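Local coordinates for putative uncharacterized protein (Chaetomium thermophilum, PDB 5T8V), which probably loads cohesin onto chromatin, the chain here being the HEAT-repeat C-terminal part of the loader Scc2, at residues A[721-726]-A[776-781]. Numbering follows the deposited sequence.
Sequences SNRVLR and HVILMV
Arg723 and Leu779 mark the closest backbone approach, their CA atoms 6.6 Å apart, where the first turn of helix 723-735 meets helix 773-786; no hydrogen bond joins the two segments. Leu779 reaches across with both methyls: CD2 lies 3.8 Å from CG of Arg723 and also near CB of Arg726, while CD1 rests 3.9 Å from CD of Arg726. The aliphatic part of Arg723 crosses the leucine side chain at about a right angle. With CG beside its backbone N (chi1 -73°) and the chain extended as far as NE, Arg723 carries its guanidinium on to Ile778, whose CD1 is 3.8 Å from NH2 and whose CG2 stands over one face, offset toward the rim. The same NH2 forms a salt bridge with Glu775, one turn before Leu779. Both segments belong to the HEAT-repeat array of the cohesin loader, within its PDS5-like region, and the contact joins the start of one helix to the side of another. Asn722 is the N-cap of helix 723-735: its OD1 accepts from Leu725 N at 3.0 Å, the donor standing 52° out of the carbonyl plane, and more weakly from Val724 N. Arg726 turns its polar end back to Tyr717, bonding through NE to the backbone O and making a cation-pi contact with the ring; CA of Ser721 sits over the guanidinium centre. An alanine in place of Leu779 would probably open a gap between the helices, depriving the aliphatic parts of both arginines of their shared hydrophobic partner.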
loop_
_atom_site.group_PDB
_atom_site.type_symbol
_atom_site.label_atom_id
_atom_site.label_comp_id
_atom_site.label_asym_id
_atom_site.label_seq_id
_atom_site.Cartn_x
_atom_site.Cartn_y
_atom_site.Cartn_z
ATOM N N SER A 721 21.478 -1.413 -16.552
ATOM C CA SER A 721 22.882 -1.121 -16.811
ATOM C C SER A 721 23.185 0.373 -16.805
ATOM O O SER A 721 24.336 0.755 -17.039
ATOM C CB SER A 721 23.309 -1.721 -18.155
ATOM O OG SER A 721 22.535 -1.194 -19.217
ATOM N N ASN A 722 22.189 1.218 -16.553
ATOM C CA ASN A 722 22.421 2.654 -16.478
ATOM C C ASN A 722 23.438 2.962 -15.385
ATOM O O ASN A 722 23.273 2.553 -14.233
ATOM C CB ASN A 722 21.102 3.382 -16.210
ATOM C CG ASN A 722 21.264 4.892 -16.135
ATOM O OD1 ASN A 722 22.131 5.404 -15.427
ATOM N ND2 ASN A 722 20.421 5.611 -16.866
ATOM N N ARG A 723 24.495 3.690 -15.753
ATOM C CA ARG A 723 25.574 3.959 -14.809
ATOM C C ARG A 723 25.166 4.981 -13.755
ATOM O O ARG A 723 25.621 4.896 -12.608
ATOM C CB ARG A 723 26.816 4.434 -15.562
ATOM C CG ARG A 723 27.513 3.327 -16.333
ATOM C CD ARG A 723 28.530 3.871 -17.318
ATOM N NE ARG A 723 29.398 2.816 -17.833
ATOM C CZ ARG A 723 30.216 2.953 -18.871
ATOM N NH1 ARG A 723 30.280 4.106 -19.525
ATOM N NH2 ARG A 723 30.968 1.933 -19.261
ATOM N N VAL A 724 24.317 5.944 -14.115
ATOM C CA VAL A 724 23.863 6.934 -13.142
ATOM C C VAL A 724 23.035 6.259 -12.054
ATOM O O VAL A 724 23.286 6.438 -10.854
ATOM C CB VAL A 724 23.077 8.056 -13.845
ATOM C CG1 VAL A 724 22.710 9.160 -12.858
ATOM C CG2 VAL A 724 23.883 8.633 -15.006
ATOM N N LEU A 725 22.038 5.466 -12.458
ATOM C CA LEU A 725 21.272 4.683 -11.496
ATOM C C LEU A 725 22.194 3.832 -10.635
ATOM O O LEU A 725 22.277 4.023 -9.420
ATOM C CB LEU A 725 20.258 3.790 -12.215
ATOM C CG LEU A 725 19.058 4.426 -12.916
ATOM C CD1 LEU A 725 18.048 3.332 -13.235
ATOM C CD2 LEU A 725 18.416 5.537 -12.089
ATOM N N ARG A 726 22.903 2.887 -11.259
ATOM C CA ARG A 726 23.748 1.965 -10.505
ATOM C C ARG A 726 24.643 2.704 -9.518
ATOM O O ARG A 726 24.802 2.273 -8.369
ATOM C CB ARG A 726 24.592 1.125 -11.467
ATOM C CG ARG A 726 23.860 -0.076 -12.051
ATOM C CD ARG A 726 24.745 -0.857 -13.010
ATOM N NE ARG A 726 24.190 -2.167 -13.335
ATOM C CZ ARG A 726 24.741 -3.026 -14.190
ATOM N NH1 ARG A 726 25.867 -2.716 -14.819
ATOM N NH2 ARG A 726 24.163 -4.196 -14.421
ATOM N N HIS A 776 32.886 -2.693 -13.784
ATOM C CA HIS A 776 33.009 -2.659 -12.330
ATOM C C HIS A 776 33.811 -1.442 -11.882
ATOM O O HIS A 776 33.332 -0.618 -11.093
ATOM C CB HIS A 776 33.662 -3.949 -11.830
ATOM C CG HIS A 776 32.695 -5.068 -11.599
ATOM N ND1 HIS A 776 32.326 -5.483 -10.337
ATOM C CD2 HIS A 776 32.024 -5.862 -12.466
ATOM C CE1 HIS A 776 31.468 -6.483 -10.437
ATOM N NE2 HIS A 776 31.267 -6.732 -11.719
ATOM N N VAL A 777 35.038 -1.306 -12.390
ATOM C CA VAL A 777 35.904 -0.211 -11.955
ATOM C C VAL A 777 35.241 1.134 -12.230
ATOM O O VAL A 777 35.236 2.029 -11.375
ATOM C CB VAL A 777 37.290 -0.308 -12.622
ATOM C CG1 VAL A 777 37.177 -0.393 -14.129
ATOM C CG2 VAL A 777 38.155 0.880 -12.229
ATOM N N ILE A 778 34.672 1.302 -13.425
ATOM C CA ILE A 778 34.047 2.580 -13.759
ATOM C C ILE A 778 32.913 2.878 -12.787
ATOM O O ILE A 778 32.793 3.994 -12.270
ATOM C CB ILE A 778 33.564 2.583 -15.221
ATOM C CG1 ILE A 778 34.765 2.487 -16.167
ATOM C CG2 ILE A 778 32.770 3.858 -15.520
ATOM C CD1 ILE A 778 34.400 2.340 -17.634
ATOM N N LEU A 779 32.070 1.881 -12.518
ATOM C CA LEU A 779 30.963 2.082 -11.587
ATOM C C LEU A 779 31.472 2.477 -10.207
ATOM O O LEU A 779 30.851 3.297 -9.519
ATOM C CB LEU A 779 30.112 0.816 -11.498
ATOM C CG LEU A 779 29.276 0.460 -12.731
ATOM C CD1 LEU A 779 28.583 -0.876 -12.520
ATOM C CD2 LEU A 779 28.256 1.542 -13.048
ATOM N N MET A 780 32.601 1.906 -9.785
ATOM C CA MET A 780 33.178 2.291 -8.501
ATOM C C MET A 780 33.634 3.745 -8.526
ATOM O O MET A 780 33.320 4.522 -7.618
ATOM C CB MET A 780 34.343 1.366 -8.154
ATOM C CG MET A 780 33.938 -0.085 -7.963
ATOM S SD MET A 780 35.308 -1.124 -7.436
ATOM C CE MET A 780 35.511 -0.569 -5.753
ATOM N N VAL A 781 34.374 4.132 -9.569
ATOM C CA VAL A 781 34.855 5.508 -9.673
ATOM C C VAL A 781 33.683 6.480 -9.621
ATOM O O VAL A 781 33.691 7.450 -8.854
ATOM C CB VAL A 781 35.684 5.690 -10.958
ATOM C CG1 VAL A 781 36.104 7.144 -11.129
ATOM C CG2 VAL A 781 36.912 4.796 -10.926
#